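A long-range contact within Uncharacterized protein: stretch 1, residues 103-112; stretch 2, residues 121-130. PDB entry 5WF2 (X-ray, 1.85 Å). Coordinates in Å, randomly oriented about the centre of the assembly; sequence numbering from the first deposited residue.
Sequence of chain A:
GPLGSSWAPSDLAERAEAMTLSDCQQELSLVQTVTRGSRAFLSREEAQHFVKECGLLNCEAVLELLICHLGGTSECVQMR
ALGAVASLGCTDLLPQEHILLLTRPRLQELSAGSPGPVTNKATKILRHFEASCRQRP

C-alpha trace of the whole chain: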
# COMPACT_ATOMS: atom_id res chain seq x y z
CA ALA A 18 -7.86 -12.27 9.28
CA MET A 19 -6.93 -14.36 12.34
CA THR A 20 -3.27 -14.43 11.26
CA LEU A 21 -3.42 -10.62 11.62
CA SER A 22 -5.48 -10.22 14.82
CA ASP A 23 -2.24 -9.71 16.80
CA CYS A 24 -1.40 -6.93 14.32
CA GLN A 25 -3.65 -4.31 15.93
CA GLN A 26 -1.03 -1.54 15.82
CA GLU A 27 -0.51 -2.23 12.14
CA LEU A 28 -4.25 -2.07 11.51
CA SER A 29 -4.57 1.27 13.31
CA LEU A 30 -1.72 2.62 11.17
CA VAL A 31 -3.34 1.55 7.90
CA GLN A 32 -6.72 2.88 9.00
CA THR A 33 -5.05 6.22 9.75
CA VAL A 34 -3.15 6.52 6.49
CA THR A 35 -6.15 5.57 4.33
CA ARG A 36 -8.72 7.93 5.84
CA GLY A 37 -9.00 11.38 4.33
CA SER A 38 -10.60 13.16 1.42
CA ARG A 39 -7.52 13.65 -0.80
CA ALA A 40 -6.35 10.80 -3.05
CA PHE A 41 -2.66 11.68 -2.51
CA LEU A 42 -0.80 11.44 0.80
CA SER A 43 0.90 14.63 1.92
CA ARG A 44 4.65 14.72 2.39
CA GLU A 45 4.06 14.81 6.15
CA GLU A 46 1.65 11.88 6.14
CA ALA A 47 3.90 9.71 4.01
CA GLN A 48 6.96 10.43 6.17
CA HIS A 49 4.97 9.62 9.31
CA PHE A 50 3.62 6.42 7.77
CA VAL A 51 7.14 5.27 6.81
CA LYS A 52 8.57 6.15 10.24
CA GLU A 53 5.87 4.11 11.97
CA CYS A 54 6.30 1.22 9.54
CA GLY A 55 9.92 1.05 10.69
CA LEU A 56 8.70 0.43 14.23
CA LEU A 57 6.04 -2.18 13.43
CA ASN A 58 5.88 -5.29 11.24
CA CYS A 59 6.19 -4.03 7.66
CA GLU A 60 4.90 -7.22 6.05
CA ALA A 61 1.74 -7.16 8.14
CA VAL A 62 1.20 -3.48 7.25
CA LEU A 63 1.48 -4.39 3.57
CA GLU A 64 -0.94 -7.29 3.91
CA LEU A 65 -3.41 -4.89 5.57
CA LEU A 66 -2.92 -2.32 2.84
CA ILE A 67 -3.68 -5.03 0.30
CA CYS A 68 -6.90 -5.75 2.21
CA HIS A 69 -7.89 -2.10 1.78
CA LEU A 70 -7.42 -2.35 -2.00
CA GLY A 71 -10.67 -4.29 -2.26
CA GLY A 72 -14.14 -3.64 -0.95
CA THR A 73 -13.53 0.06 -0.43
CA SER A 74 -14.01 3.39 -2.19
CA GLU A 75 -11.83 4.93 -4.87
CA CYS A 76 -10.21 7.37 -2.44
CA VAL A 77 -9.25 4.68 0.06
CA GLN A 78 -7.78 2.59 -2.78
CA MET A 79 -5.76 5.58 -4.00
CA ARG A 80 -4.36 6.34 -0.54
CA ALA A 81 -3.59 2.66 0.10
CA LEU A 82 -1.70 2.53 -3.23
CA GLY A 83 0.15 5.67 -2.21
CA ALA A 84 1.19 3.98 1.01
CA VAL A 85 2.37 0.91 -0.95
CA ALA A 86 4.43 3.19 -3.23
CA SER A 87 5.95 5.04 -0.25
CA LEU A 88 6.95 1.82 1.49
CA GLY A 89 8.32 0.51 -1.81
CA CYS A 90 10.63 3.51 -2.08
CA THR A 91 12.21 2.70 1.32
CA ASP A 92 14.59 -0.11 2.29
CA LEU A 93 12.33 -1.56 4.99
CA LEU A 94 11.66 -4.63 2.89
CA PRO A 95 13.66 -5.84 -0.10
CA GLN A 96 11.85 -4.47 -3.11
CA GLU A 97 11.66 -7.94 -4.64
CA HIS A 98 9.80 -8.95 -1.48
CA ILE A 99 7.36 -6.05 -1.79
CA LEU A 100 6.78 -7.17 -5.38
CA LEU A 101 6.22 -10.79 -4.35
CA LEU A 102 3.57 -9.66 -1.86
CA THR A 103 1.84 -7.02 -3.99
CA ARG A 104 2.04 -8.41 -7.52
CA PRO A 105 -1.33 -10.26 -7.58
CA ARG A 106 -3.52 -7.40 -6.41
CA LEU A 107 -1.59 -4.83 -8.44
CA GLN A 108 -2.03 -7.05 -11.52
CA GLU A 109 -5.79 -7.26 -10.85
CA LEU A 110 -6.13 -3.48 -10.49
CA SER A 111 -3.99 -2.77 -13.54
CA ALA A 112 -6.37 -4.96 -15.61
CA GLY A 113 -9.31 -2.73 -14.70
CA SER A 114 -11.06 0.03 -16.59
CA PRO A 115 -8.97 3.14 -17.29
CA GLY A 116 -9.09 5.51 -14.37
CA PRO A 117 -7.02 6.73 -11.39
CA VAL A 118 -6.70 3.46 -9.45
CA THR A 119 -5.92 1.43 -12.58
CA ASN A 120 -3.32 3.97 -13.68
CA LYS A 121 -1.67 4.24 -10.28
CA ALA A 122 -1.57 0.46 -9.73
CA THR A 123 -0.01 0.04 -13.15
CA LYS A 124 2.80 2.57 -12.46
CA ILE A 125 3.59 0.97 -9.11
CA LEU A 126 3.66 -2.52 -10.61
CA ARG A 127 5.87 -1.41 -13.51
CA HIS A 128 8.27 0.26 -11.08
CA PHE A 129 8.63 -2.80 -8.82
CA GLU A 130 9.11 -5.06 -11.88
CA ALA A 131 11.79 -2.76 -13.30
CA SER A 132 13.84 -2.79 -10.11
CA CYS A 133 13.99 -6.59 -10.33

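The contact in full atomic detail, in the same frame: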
# COMPACT_ATOMS: atom_id res chain seq x y z
N THR A 103 2.85 -7.90 -3.41
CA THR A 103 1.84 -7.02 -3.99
C THR A 103 1.47 -7.38 -5.42
O THR A 103 0.45 -6.88 -5.92
CB THR A 103 2.29 -5.55 -3.95
OG1 THR A 103 3.48 -5.38 -4.71
CG2 THR A 103 2.56 -5.10 -2.52
N ARG A 104 2.28 -8.18 -6.10
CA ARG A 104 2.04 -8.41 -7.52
C ARG A 104 0.62 -8.84 -7.84
O ARG A 104 0.04 -8.30 -8.79
CB ARG A 104 3.03 -9.43 -8.07
CG ARG A 104 2.69 -9.85 -9.48
CD ARG A 104 3.46 -11.06 -9.88
NE ARG A 104 4.82 -10.75 -10.30
CZ ARG A 104 5.90 -10.96 -9.56
NH1 ARG A 104 5.74 -11.44 -8.33
NH2 ARG A 104 7.11 -10.68 -10.04
N PRO A 105 0.00 -9.80 -7.14
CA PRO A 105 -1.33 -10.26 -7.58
C PRO A 105 -2.40 -9.18 -7.56
O PRO A 105 -3.17 -9.07 -8.52
CB PRO A 105 -1.65 -11.39 -6.59
CG PRO A 105 -0.34 -11.90 -6.20
CD PRO A 105 0.56 -10.70 -6.11
N ARG A 106 -2.48 -8.41 -6.48
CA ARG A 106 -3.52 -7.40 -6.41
C ARG A 106 -3.21 -6.24 -7.34
O ARG A 106 -4.12 -5.70 -7.99
CB ARG A 106 -3.70 -6.91 -4.98
CG ARG A 106 -4.92 -5.98 -4.81
CD ARG A 106 -6.28 -6.63 -5.31
NE ARG A 106 -7.40 -5.70 -5.19
CZ ARG A 106 -8.48 -5.67 -5.98
NH1 ARG A 106 -8.61 -6.53 -6.98
NH2 ARG A 106 -9.41 -4.75 -5.79
N LEU A 107 -1.94 -5.86 -7.46
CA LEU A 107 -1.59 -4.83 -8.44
C LEU A 107 -1.90 -5.27 -9.86
O LEU A 107 -2.36 -4.46 -10.68
CB LEU A 107 -0.11 -4.47 -8.30
CG LEU A 107 0.28 -3.69 -7.05
CD1 LEU A 107 1.77 -3.50 -7.07
CD2 LEU A 107 -0.40 -2.31 -7.07
N GLN A 108 -1.65 -6.55 -10.20
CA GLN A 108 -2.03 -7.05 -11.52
C GLN A 108 -3.54 -6.97 -11.74
O GLN A 108 -4.00 -6.56 -12.81
CB GLN A 108 -1.56 -8.50 -11.73
CG GLN A 108 -0.13 -8.67 -12.19
CD GLN A 108 0.36 -10.13 -12.13
OE1 GLN A 108 -0.25 -10.99 -11.49
NE2 GLN A 108 1.46 -10.41 -12.84
N GLU A 109 -4.33 -7.36 -10.74
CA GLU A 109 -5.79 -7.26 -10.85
C GLU A 109 -6.24 -5.82 -11.10
O GLU A 109 -7.09 -5.56 -11.97
CB GLU A 109 -6.45 -7.80 -9.60
CG GLU A 109 -6.43 -9.33 -9.53
CD GLU A 109 -6.79 -9.88 -8.17
OE1 GLU A 109 -7.23 -9.10 -7.28
OE2 GLU A 109 -6.61 -11.11 -8.00
N LEU A 110 -5.72 -4.87 -10.32
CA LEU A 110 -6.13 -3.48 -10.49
C LEU A 110 -5.69 -2.93 -11.83
O LEU A 110 -6.45 -2.19 -12.49
CB LEU A 110 -5.61 -2.61 -9.35
CG LEU A 110 -6.07 -2.93 -7.92
CD1 LEU A 110 -5.41 -2.05 -6.94
CD2 LEU A 110 -7.54 -2.76 -7.73
N SER A 111 -4.49 -3.29 -12.29
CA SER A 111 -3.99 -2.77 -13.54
C SER A 111 -4.79 -3.28 -14.74
O SER A 111 -4.71 -2.68 -15.81
CB SER A 111 -2.50 -3.10 -13.73
OG SER A 111 -2.30 -4.44 -14.10
N ALA A 112 -5.51 -4.39 -14.58
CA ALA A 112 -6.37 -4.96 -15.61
C ALA A 112 -7.74 -4.30 -15.68
O ALA A 112 -8.56 -4.68 -16.53
CB ALA A 112 -6.57 -6.45 -15.35
N LYS A 121 -2.64 4.20 -11.36
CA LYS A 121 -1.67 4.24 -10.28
C LYS A 121 -1.14 2.84 -9.96
O LYS A 121 0.05 2.66 -9.71
CB LYS A 121 -2.28 4.90 -9.04
CG LYS A 121 -1.23 5.18 -7.92
CD LYS A 121 -1.80 6.00 -6.73
CE LYS A 121 -0.75 7.01 -6.20
NZ LYS A 121 0.58 6.34 -6.14
N ALA A 122 -2.02 1.84 -9.96
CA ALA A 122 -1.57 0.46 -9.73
C ALA A 122 -0.61 0.03 -10.82
O ALA A 122 0.35 -0.70 -10.55
CB ALA A 122 -2.77 -0.47 -9.70
N THR A 123 -0.88 0.43 -12.06
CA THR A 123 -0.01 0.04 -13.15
C THR A 123 1.39 0.63 -12.96
O THR A 123 2.40 -0.08 -13.12
CB THR A 123 -0.60 0.46 -14.50
OG1 THR A 123 -1.87 -0.19 -14.71
CG2 THR A 123 0.32 0.08 -15.63
N LYS A 124 1.48 1.93 -12.59
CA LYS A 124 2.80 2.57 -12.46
C LYS A 124 3.59 1.95 -11.33
O LYS A 124 4.80 1.75 -11.45
CB LYS A 124 2.65 4.08 -12.22
CG LYS A 124 1.79 4.76 -13.22
CD LYS A 124 2.14 6.24 -13.43
CE LYS A 124 1.83 7.10 -12.25
NZ LYS A 124 1.81 8.57 -12.67
N ILE A 125 2.91 1.61 -10.23
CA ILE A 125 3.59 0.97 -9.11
C ILE A 125 4.12 -0.40 -9.54
O ILE A 125 5.24 -0.79 -9.22
CB ILE A 125 2.64 0.83 -7.91
CG1 ILE A 125 2.27 2.19 -7.34
CG2 ILE A 125 3.29 0.01 -6.84
CD1 ILE A 125 1.16 2.22 -6.33
N LEU A 126 3.27 -1.18 -10.20
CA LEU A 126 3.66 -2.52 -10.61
C LEU A 126 4.83 -2.45 -11.57
O LEU A 126 5.80 -3.20 -11.45
CB LEU A 126 2.47 -3.22 -11.26
CG LEU A 126 2.67 -4.65 -11.76
CD1 LEU A 126 3.19 -5.52 -10.66
CD2 LEU A 126 1.34 -5.20 -12.27
N ARG A 127 4.77 -1.52 -12.55
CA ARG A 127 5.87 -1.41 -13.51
C ARG A 127 7.17 -0.98 -12.85
O ARG A 127 8.25 -1.43 -13.24
CB ARG A 127 5.50 -0.44 -14.63
CG ARG A 127 4.32 -0.89 -15.53
CD ARG A 127 4.65 -2.00 -16.51
NE ARG A 127 4.33 -3.30 -15.95
CZ ARG A 127 3.12 -3.86 -15.99
NH1 ARG A 127 2.10 -3.24 -16.58
NH2 ARG A 127 2.94 -5.06 -15.43
N HIS A 128 7.09 -0.16 -11.82
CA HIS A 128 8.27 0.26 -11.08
C HIS A 128 8.90 -0.92 -10.33
O HIS A 128 10.11 -1.15 -10.43
CB HIS A 128 7.88 1.38 -10.14
CG HIS A 128 9.04 1.96 -9.41
ND1 HIS A 128 9.90 2.88 -9.98
CD2 HIS A 128 9.55 1.67 -8.19
CE1 HIS A 128 10.85 3.18 -9.11
NE2 HIS A 128 10.67 2.46 -8.02
N PHE A 129 8.09 -1.68 -9.58
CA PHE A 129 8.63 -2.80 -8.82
C PHE A 129 9.23 -3.86 -9.76
O PHE A 129 10.29 -4.41 -9.49
CB PHE A 129 7.55 -3.42 -7.93
CG PHE A 129 7.03 -2.52 -6.82
CD1 PHE A 129 7.72 -1.39 -6.40
CD2 PHE A 129 5.91 -2.93 -6.09
CE1 PHE A 129 7.25 -0.62 -5.37
CE2 PHE A 129 5.43 -2.15 -5.03
CZ PHE A 129 6.09 -1.01 -4.66
N GLU A 130 8.58 -4.10 -10.91
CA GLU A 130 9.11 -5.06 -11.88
C GLU A 130 10.44 -4.59 -12.46
O GLU A 130 11.36 -5.39 -12.65
CB GLU A 130 8.06 -5.28 -12.97
CG GLU A 130 6.87 -6.09 -12.51
CD GLU A 130 5.84 -6.33 -13.57
OE1 GLU A 130 5.79 -5.58 -14.57
OE2 GLU A 130 5.05 -7.28 -13.37
O HOH W 1 2.80 -8.18 -14.38

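Two helical segments, residues 103-111 and 121-130, each part of a longer helix, pack against each other while running in broadly opposed directions: their axes diverge by 137° and approach to 8.1 Å. That separation is short enough for side chains to interlock, and the backbones come nearest toward the end of the first helix and the start of the second segment, where the CA atoms of Ser 111 and Thr 123 lie 4.9 Å apart and those of Leu 107 and Ala 122 lie 5.4 Å apart. Most of the main chain within each helix is hydrogen-bonded along the helix, as in the bonds from Leu 107 N to Thr 103 O (3.0 Å) and from Leu 126 N to Ala 122 O (3.0 Å); the first helix is kinked at Pro 105 and Arg 106, whose N atoms make no bond to the preceding turn, and proline has no N-H to offer. No direct hydrogen bond links the stretches; they meet through side-chain packing and one bridging water.

The apolar contact centres on Leu 107, a knob in a hole formed by Ala 122, Ile 125, Leu 126 and Phe 129. Its branched end reaches several walls at once: CD2 lies 4.0 Å from Ala 122 CB, and CD1 lies 3.8 Å from Ile 125 CG2 and 4.3 Å from Phe 129 CD2. Leu 126 points back toward the first helix, its CB 4.1 Å from Leu 107 CB, and its CD2 extends the apolar surface to the aliphatic part of Gln 108, 3.8 Å from CG. Ala 122 suits the close approach because its side chain is a single methyl; Leu 110 CB sits 3.6 Å from Ala 122 CB.

Small and polar residues also enter the contact, Ser 111 and Thr 123 where the backbones are closest. Ser 111 points toward the second helix, and its CB comes to 3.1 Å from Thr 123 OG1, a tight contact that its compact side chain accommodates. The Thr 123 hydroxyl is hydrogen-bonded to a residue just outside the stretches. Farther along, Thr 103 OG1 meets the edge of the Phe 129 ring, 3.7 Å from CD2; this hydroxyl, too, is satisfied elsewhere in the structure, which helps explain how a polar atom can be buried beside an aromatic ring.

At the exposed side, water 1 bridges the helices. It accepts a hydrogen bond from Gln 108 NE2 (3.0 Å) and donates one to Glu 130 OE2 (2.6 Å), matching an amide donor to a carboxylate acceptor that do not meet directly. The other carboxylate oxygen, Glu 130 OE1, receives hydrogen bonds from Arg 127 NE and NH2, each at 3.0 Å, within a salt bridge along the same helix. On the first helix, Arg 106 NH1 forms a salt bridge with Glu 109 OE1 at 2.9 Å, and neither residue touches the second stretch.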